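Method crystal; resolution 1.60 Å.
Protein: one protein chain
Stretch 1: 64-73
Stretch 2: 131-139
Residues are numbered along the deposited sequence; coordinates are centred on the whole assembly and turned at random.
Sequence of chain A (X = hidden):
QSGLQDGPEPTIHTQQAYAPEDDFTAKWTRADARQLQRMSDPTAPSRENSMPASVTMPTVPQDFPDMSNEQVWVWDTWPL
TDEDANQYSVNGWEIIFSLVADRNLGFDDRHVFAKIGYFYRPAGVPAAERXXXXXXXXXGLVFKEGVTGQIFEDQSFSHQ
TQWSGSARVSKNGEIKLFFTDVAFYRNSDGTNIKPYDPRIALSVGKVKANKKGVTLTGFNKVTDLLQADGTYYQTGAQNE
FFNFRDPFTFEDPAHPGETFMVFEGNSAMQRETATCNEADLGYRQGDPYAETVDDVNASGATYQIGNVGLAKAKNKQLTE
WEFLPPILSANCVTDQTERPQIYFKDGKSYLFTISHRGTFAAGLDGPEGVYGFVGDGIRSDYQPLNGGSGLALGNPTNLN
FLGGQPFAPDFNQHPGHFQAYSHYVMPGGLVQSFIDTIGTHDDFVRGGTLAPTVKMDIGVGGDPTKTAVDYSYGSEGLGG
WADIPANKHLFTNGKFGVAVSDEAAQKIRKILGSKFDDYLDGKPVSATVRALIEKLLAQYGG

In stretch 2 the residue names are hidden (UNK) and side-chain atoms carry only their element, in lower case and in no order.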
# COMPACT_ATOMS: atom_id res chain seq x y z
N PHE A 64 16.89 -5.07 14.40
CA PHE A 64 16.11 -3.88 14.14
C PHE A 64 15.44 -3.44 15.43
O PHE A 64 15.14 -4.28 16.29
CB PHE A 64 15.08 -4.14 13.03
CG PHE A 64 14.30 -5.43 13.20
CD1 PHE A 64 13.19 -5.47 14.03
CD2 PHE A 64 14.68 -6.59 12.53
CE1 PHE A 64 12.45 -6.64 14.16
CE2 PHE A 64 13.96 -7.76 12.67
CZ PHE A 64 12.85 -7.80 13.50
N PRO A 65 15.20 -2.13 15.58
CA PRO A 65 14.38 -1.66 16.68
C PRO A 65 12.90 -1.97 16.43
O PRO A 65 12.49 -2.29 15.28
CB PRO A 65 14.63 -0.16 16.67
CG PRO A 65 14.84 0.15 15.21
CD PRO A 65 15.53 -1.05 14.63
N ASP A 66 12.12 -1.87 17.49
CA ASP A 66 10.67 -2.05 17.43
C ASP A 66 9.95 -0.74 17.73
O ASP A 66 10.17 -0.10 18.77
CB ASP A 66 10.21 -3.18 18.33
CG ASP A 66 8.74 -3.45 18.20
OD1 ASP A 66 8.37 -4.41 17.50
OD2 ASP A 66 7.96 -2.68 18.80
N MET A 67 9.11 -0.30 16.79
CA MET A 67 8.51 1.02 16.86
C MET A 67 7.50 1.21 17.99
O MET A 67 7.23 2.35 18.39
CB MET A 67 7.82 1.28 15.53
CG MET A 67 6.56 0.43 15.29
SD MET A 67 5.95 0.58 13.59
CE MET A 67 5.23 2.21 13.49
N SER A 68 6.94 0.11 18.49
CA SER A 68 5.92 0.17 19.55
C SER A 68 6.47 -0.32 20.89
O SER A 68 5.69 -0.53 21.82
CB SER A 68 4.66 -0.62 19.16
OG SER A 68 4.80 -2.05 19.26
N ASN A 69 7.78 -0.49 20.98
CA ASN A 69 8.40 -1.11 22.17
C ASN A 69 7.74 -2.46 22.48
O ASN A 69 7.55 -2.84 23.65
CB ASN A 69 8.27 -0.16 23.37
CG ASN A 69 9.12 1.08 23.24
OD1 ASN A 69 10.09 1.13 22.48
ND2 ASN A 69 8.79 2.10 24.03
N GLU A 70 7.42 -3.18 21.41
CA GLU A 70 6.82 -4.51 21.46
C GLU A 70 5.46 -4.55 22.18
O GLU A 70 5.05 -5.59 22.68
CB GLU A 70 7.83 -5.55 22.03
CG GLU A 70 9.17 -5.59 21.31
CD GLU A 70 10.11 -6.69 21.81
OE1 GLU A 70 9.81 -7.35 22.81
OE2 GLU A 70 11.16 -6.91 21.16
N GLN A 71 4.73 -3.43 22.18
CA GLN A 71 3.38 -3.42 22.75
C GLN A 71 2.40 -4.18 21.86
O GLN A 71 1.50 -4.85 22.36
CB GLN A 71 2.84 -1.99 22.92
CG GLN A 71 3.49 -1.14 23.98
CD GLN A 71 2.96 0.27 23.89
OE1 GLN A 71 1.85 0.55 24.33
NE2 GLN A 71 3.73 1.16 23.24
N VAL A 72 2.54 -4.01 20.54
CA VAL A 72 1.70 -4.66 19.54
C VAL A 72 2.55 -5.16 18.36
O VAL A 72 3.72 -4.78 18.22
CB VAL A 72 0.63 -3.68 18.95
CG1 VAL A 72 -0.51 -3.46 19.94
CG2 VAL A 72 1.25 -2.37 18.50
N TRP A 73 1.95 -6.03 17.54
CA TRP A 73 2.49 -6.34 16.21
C TRP A 73 1.93 -5.28 15.29
O TRP A 73 0.75 -5.00 15.36
CB TRP A 73 2.04 -7.69 15.69
CG TRP A 73 2.48 -8.92 16.45
CD1 TRP A 73 1.67 -9.79 17.09
CD2 TRP A 73 3.81 -9.44 16.56
NE1 TRP A 73 2.42 -10.84 17.63
CE2 TRP A 73 3.73 -10.64 17.30
CE3 TRP A 73 5.06 -9.03 16.08
CZ2 TRP A 73 4.86 -11.41 17.59
CZ3 TRP A 73 6.17 -9.78 16.40
CH2 TRP A 73 6.06 -10.96 17.13
N UNK A 131 14.68 9.51 17.71
CA UNK A 131 15.11 8.28 18.37
C UNK A 131 15.28 7.17 17.33
O UNK A 131 14.65 7.22 16.26
c UNK A 131 13.95 7.97 19.32
c UNK A 131 13.43 10.04 18.28
c UNK A 131 13.31 9.30 19.57
N UNK A 132 16.11 6.18 17.66
CA UNK A 132 16.44 5.12 16.72
C UNK A 132 15.20 4.41 16.18
O UNK A 132 15.14 4.10 14.99
c UNK A 132 18.54 1.86 16.99
c UNK A 132 17.97 3.12 16.37
o UNK A 132 18.14 1.51 18.12
c UNK A 132 17.37 4.08 17.38
o UNK A 132 19.37 1.21 16.33
N UNK A 133 14.19 4.18 17.03
CA UNK A 133 13.03 3.40 16.62
C UNK A 133 11.98 4.27 15.90
O UNK A 133 10.87 3.79 15.64
c UNK A 133 12.40 2.65 17.79
n UNK A 133 10.70 2.90 19.47
o UNK A 133 11.67 4.77 18.67
c UNK A 133 11.56 3.54 18.68
N UNK A 134 12.33 5.51 15.61
CA UNK A 134 11.44 6.45 14.88
C UNK A 134 10.71 7.42 15.79
O UNK A 134 10.14 8.42 15.32
N UNK A 135 10.71 7.15 17.08
CA UNK A 135 10.13 8.06 18.06
C UNK A 135 8.60 8.15 18.07
O UNK A 135 8.04 9.15 18.54
N UNK A 136 7.93 7.12 17.55
CA UNK A 136 6.46 7.10 17.51
C UNK A 136 5.88 6.78 18.87
O UNK A 136 6.40 5.89 19.57
c UNK A 136 4.18 8.98 13.28
c UNK A 136 4.55 8.19 14.37
c UNK A 136 7.27 5.82 14.34
c UNK A 136 6.27 6.38 15.08
c UNK A 136 5.62 7.32 14.21
c UNK A 136 4.86 8.89 12.06
c UNK A 136 6.29 7.27 12.98
c UNK A 136 5.94 6.07 16.50
n UNK A 136 7.28 6.33 13.09
c UNK A 136 5.92 8.04 11.89
N UNK A 137 4.80 7.46 19.21
CA UNK A 137 3.97 7.10 20.36
C UNK A 137 2.73 6.35 19.86
O UNK A 137 2.04 6.80 18.95
c UNK A 137 3.54 8.33 21.17
o UNK A 137 4.69 9.03 21.68
c UNK A 137 2.63 7.95 22.31
N UNK A 138 2.45 5.20 20.47
CA UNK A 138 1.28 4.39 20.13
C UNK A 138 0.05 4.99 20.79
O UNK A 138 -0.03 5.14 22.03
c UNK A 138 -1.34 0.43 20.88
c UNK A 138 -0.24 2.04 18.94
c UNK A 138 0.31 2.05 20.23
c UNK A 138 -0.27 1.23 21.19
c UNK A 138 1.48 2.93 20.58
c UNK A 138 -1.30 1.24 18.63
o UNK A 138 -2.95 -0.39 19.30
c UNK A 138 -1.86 0.43 19.60
N UNK A 139 -0.91 5.40 19.96
CA UNK A 139 -2.12 6.03 20.46
C UNK A 139 -3.25 5.09 20.84
O UNK A 139 -4.26 5.52 21.42
O HOH W 1 11.99 0.75 20.53
O HOH W 2 8.68 4.47 17.00
O HOH W 3 5.35 3.30 20.33
O HOH W 4 4.03 4.29 22.85

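Position 131 has three side-chain carbons that close a ring onto its own backbone N, and none of them reaches stretch 1. A ring through the backbone nitrogen identifies Pro131.

Position 132 carries three carbons in a row, the third bearing two oxygens. This is a carboxylate at the end of a two-methylene chain, hence Glu132. Its CB points sideways, but the end comes nearer, with OE1 4.1 Å from Pro65 CB.

At position 133 there are two carbons, the second bonded to one oxygen and one nitrogen. The CB lies 3.8 Å from Pro65 CB. The one oxygen and one nitrogen on the second carbon make a carboxamide, hence Asn133; the partners agree with this. ND2 donates to Asp66 O (3.1 Å, 161°), while OD1 accepts from the N of position 135 (3.0 Å, 160°).

Position 134 has no side-chain atoms and is therefore Gly134. Its phi/psi of 100/-15 would jam a CB against the preceding carbonyl oxygen. Its N donates to Pro131 O (3.0 Å), closing a type I turn.

Position 135 is also bare: Gly135. Phi is again positive (72°), and an ideal CB would clash with Pro131 CD at 2.8 Å.

Position 136 shows one carbon leading to fused five- and six-membered rings holding eight carbons and one nitrogen, an indole, so Trp136. The ring meets Met67 obliquely, CE to CD1 at 4.2 Å.

Position 137 has a carbon carrying one oxygen and one carbon, the beta-branched pattern of Thr137. Its CB points away from stretch 1, and no contact forms.

Position 138 has one carbon, then a six-carbon ring bearing an oxygen: Tyr138. Val72 CG2 lies over one ring face, and Gln71 OE1 sits at the edge, 3.8 Å from CD2.

Position 139 has no side-chain atoms and is Gly139, out of reach of stretch 1.

The contact buries 480 Å², both sides summed, and combines one direct hydrogen bond with apolar packing and water bridges. Asp66 OD2 accepts from Ser68 N (3.0 Å) and Glu70 N (2.7 Å), while its carbonyl accepts from Asn133. Water 1 donates to Asp66 O and Asn69 OD1 (2.7 Å from its O to each) and accepts a weak bond from Asn133 ND2. Where the backbones do not bond directly, water 2 joins Met67 O to Asn133 O and Trp136 N, and water 3 joins Met67 O to Trp136 O. Water 4 accepts from Gln71 NE2 and Tyr138 N, linking the Gln71 side chain to the backbone of Tyr138.

Stretch 2 131-139: PENGGWTYG
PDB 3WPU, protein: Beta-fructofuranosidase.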